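PDB 5OHU: soluble lytic murein transglycosylase from Pseudomonas aeruginosa, which probably cleaves the glycan strands of cell-wall peptidoglycan as a lytic transglycosylase, acting both from chain ends and within chains. Local coordinates for residues A[343-348]-A[366-371]. Sequence-based numbering, arbitrary orientation.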
loop_
_atom_site.group_PDB
_atom_site.type_symbol
_atom_site.label_atom_id
_atom_site.label_comp_id
_atom_site.label_asym_id
_atom_site.label_seq_id
_atom_site.Cartn_x
_atom_site.Cartn_y
_atom_site.Cartn_z
ATOM N N TRP A 343 15.466 -1.341 14.061
ATOM C CA TRP A 343 16.704 -2.070 14.305
ATOM C C TRP A 343 17.580 -1.401 15.345
ATOM O O TRP A 343 18.424 -2.081 15.943
ATOM C CB TRP A 343 17.458 -2.305 12.991
ATOM C CG TRP A 343 16.603 -3.149 12.123
ATOM C CD1 TRP A 343 16.005 -2.802 10.926
ATOM C CD2 TRP A 343 16.133 -4.456 12.441
ATOM N NE1 TRP A 343 15.221 -3.836 10.484
ATOM C CE2 TRP A 343 15.286 -4.863 11.391
ATOM C CE3 TRP A 343 16.365 -5.336 13.505
ATOM C CZ2 TRP A 343 14.671 -6.111 11.376
ATOM C CZ3 TRP A 343 15.747 -6.562 13.494
ATOM C CH2 TRP A 343 14.909 -6.942 12.436
ATOM N N ARG A 344 17.375 -0.110 15.618
ATOM C CA ARG A 344 17.980 0.460 16.820
ATOM C C ARG A 344 17.398 -0.204 18.057
ATOM O O ARG A 344 18.128 -0.547 18.998
ATOM C CB ARG A 344 17.773 1.978 16.869
ATOM C CG ARG A 344 18.674 2.762 15.910
ATOM C CD ARG A 344 18.555 4.264 16.114
ATOM N NE ARG A 344 17.402 4.761 15.372
ATOM C CZ ARG A 344 16.618 5.769 15.747
ATOM N NH1 ARG A 344 16.865 6.420 16.875
ATOM N NH2 ARG A 344 15.595 6.120 14.971
ATOM N N TYR A 345 16.082 -0.434 18.060
ATOM C CA TYR A 345 15.498 -1.137 19.192
ATOM C C TYR A 345 16.057 -2.546 19.306
ATOM O O TYR A 345 16.461 -2.972 20.392
ATOM C CB TYR A 345 13.966 -1.186 19.104
ATOM C CG TYR A 345 13.413 -2.064 20.208
ATOM C CD1 TYR A 345 13.354 -1.590 21.531
ATOM C CD2 TYR A 345 12.998 -3.374 19.944
ATOM C CE1 TYR A 345 12.893 -2.385 22.563
ATOM C CE2 TYR A 345 12.521 -4.184 20.963
ATOM C CZ TYR A 345 12.471 -3.680 22.272
ATOM O OH TYR A 345 11.999 -4.481 23.290
ATOM N N TRP A 346 16.059 -3.304 18.204
ATOM C CA TRP A 346 16.449 -4.704 18.332
ATOM C C TRP A 346 17.943 -4.865 18.589
ATOM O O TRP A 346 18.341 -5.835 19.243
ATOM C CB TRP A 346 15.974 -5.500 17.116
ATOM C CG TRP A 346 14.492 -5.826 17.260
ATOM C CD1 TRP A 346 13.462 -5.328 16.517
ATOM C CD2 TRP A 346 13.891 -6.664 18.265
ATOM N NE1 TRP A 346 12.257 -5.827 16.970
ATOM C CE2 TRP A 346 12.492 -6.640 18.050
ATOM C CE3 TRP A 346 14.397 -7.426 19.325
ATOM C CZ2 TRP A 346 11.594 -7.360 18.858
ATOM C CZ3 TRP A 346 13.504 -8.152 20.130
ATOM C CH2 TRP A 346 12.125 -8.116 19.888
ATOM N N GLN A 347 18.774 -3.907 18.176
ATOM C CA GLN A 347 20.175 -3.972 18.576
ATOM C C GLN A 347 20.319 -3.892 20.096
ATOM O O GLN A 347 21.008 -4.717 20.712
ATOM C CB GLN A 347 20.983 -2.866 17.905
ATOM C CG GLN A 347 22.404 -2.821 18.445
ATOM C CD GLN A 347 23.312 -1.932 17.612
ATOM O OE1 GLN A 347 23.745 -0.888 18.067
ATOM N NE2 GLN A 347 23.584 -2.344 16.378
ATOM N N ALA A 348 19.673 -2.898 20.714
ATOM C CA ALA A 348 19.697 -2.783 22.169
ATOM C C ALA A 348 19.083 -4.013 22.835
ATOM O O ALA A 348 19.642 -4.548 23.798
ATOM C CB ALA A 348 18.954 -1.518 22.604
ATOM N N GLN A 366 18.418 4.748 25.222
ATOM C CA GLN A 366 18.204 6.173 25.450
ATOM C C GLN A 366 18.200 6.956 24.143
ATOM O O GLN A 366 17.453 7.929 24.002
ATOM C CB GLN A 366 19.257 6.708 26.413
ATOM C CG GLN A 366 18.989 6.301 27.844
ATOM C CD GLN A 366 20.133 6.634 28.772
ATOM O OE1 GLN A 366 21.297 6.680 28.361
ATOM N NE2 GLN A 366 19.812 6.867 30.036
ATOM N N LYS A 367 19.010 6.541 23.170
ATOM C CA LYS A 367 18.924 7.128 21.839
ATOM C C LYS A 367 17.534 7.008 21.241
ATOM O O LYS A 367 17.176 7.791 20.358
ATOM C CB LYS A 367 19.912 6.445 20.888
ATOM C CG LYS A 367 21.320 6.312 21.418
ATOM C CD LYS A 367 22.029 5.126 20.772
ATOM C CE LYS A 367 22.202 5.297 19.272
ATOM N NZ LYS A 367 23.360 4.501 18.770
ATOM N N LEU A 368 16.749 6.037 21.692
ATOM C CA LEU A 368 15.496 5.670 21.060
ATOM C C LEU A 368 14.291 6.256 21.778
ATOM O O LEU A 368 13.385 6.787 21.130
ATOM C CB LEU A 368 15.393 4.146 20.991
ATOM C CG LEU A 368 14.530 3.671 19.848
ATOM C CD1 LEU A 368 14.884 4.477 18.620
ATOM C CD2 LEU A 368 14.804 2.215 19.619
ATOM N N ALA A 369 14.249 6.157 23.107
ATOM C CA ALA A 369 13.368 7.033 23.858
ATOM C C ALA A 369 13.583 8.462 23.358
ATOM O O ALA A 369 14.721 8.915 23.198
ATOM C CB ALA A 369 13.648 6.909 25.355
ATOM N N GLY A 370 12.485 9.140 23.029
ATOM C CA GLY A 370 12.518 10.332 22.211
ATOM C C GLY A 370 11.923 10.143 20.828
ATOM O O GLY A 370 11.545 11.134 20.189
ATOM N N GLU A 371 11.837 8.902 20.343
ATOM C CA GLU A 371 11.127 8.595 19.110
ATOM C C GLU A 371 9.656 8.357 19.431
ATOM O O GLU A 371 9.323 7.740 20.445
ATOM C CB GLU A 371 11.728 7.367 18.428
ATOM C CG GLU A 371 11.197 7.099 17.025
ATOM C CD GLU A 371 12.101 7.645 15.945
ATOM O OE1 GLU A 371 13.310 7.822 16.213
ATOM O OE2 GLU A 371 11.604 7.887 14.825
#
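Between 343-348 and 366-371 the salt bridge runs from Arg344, on helix 341-354, to Glu371, in the turn that follows helix 360-368. Arg344 NH2 donates to Glu371 OE1 over 3.1 Å, with an N-H...O angle of 156°. The two charged groups are far from coplanar, their planes 71° apart, and the donor comes in from above the carboxylate plane. This is a single-bonded pair rather than a two-pronged one. Arg344 NE is taken by the carbonyl oxygen of Ala339, just before the helix, which gives the guanidinium a second hold. The carboxylate arrives by way of a type II turn, Leu368 to Glu371, closed by Glu371 N to Leu368 O at 2.7 Å; Gly370 supplies the positive phi, 110°, that this turn needs.

Leu368 makes the van der Waals contacts, and its two methyls divide the work. CD1 lies against one face of the guanidinium, offset toward its rim and 3.3 Å from Arg344 NH1. CD2 presses on the helix backbone, 3.3 Å from Tyr345 N, and makes the apolar contact proper with Tyr345 CB at 3.5 Å. CG of Tyr345 lies anti to its backbone N; Leu368 CD2 stays at the ring's edge, while the hydroxyl end leads away and hydrogen-bonds Asp596 and Arg382.

Helices 341-354 and 360-368 are successive in the chain, a helical hairpin of the all-helical superhelical part of Slt. Helix 374-383 packs against both partners, Leu378 meeting Tyr345 and Ala379 meeting Leu368, while helix 595-600 of the transglycosylase domain borders Trp346.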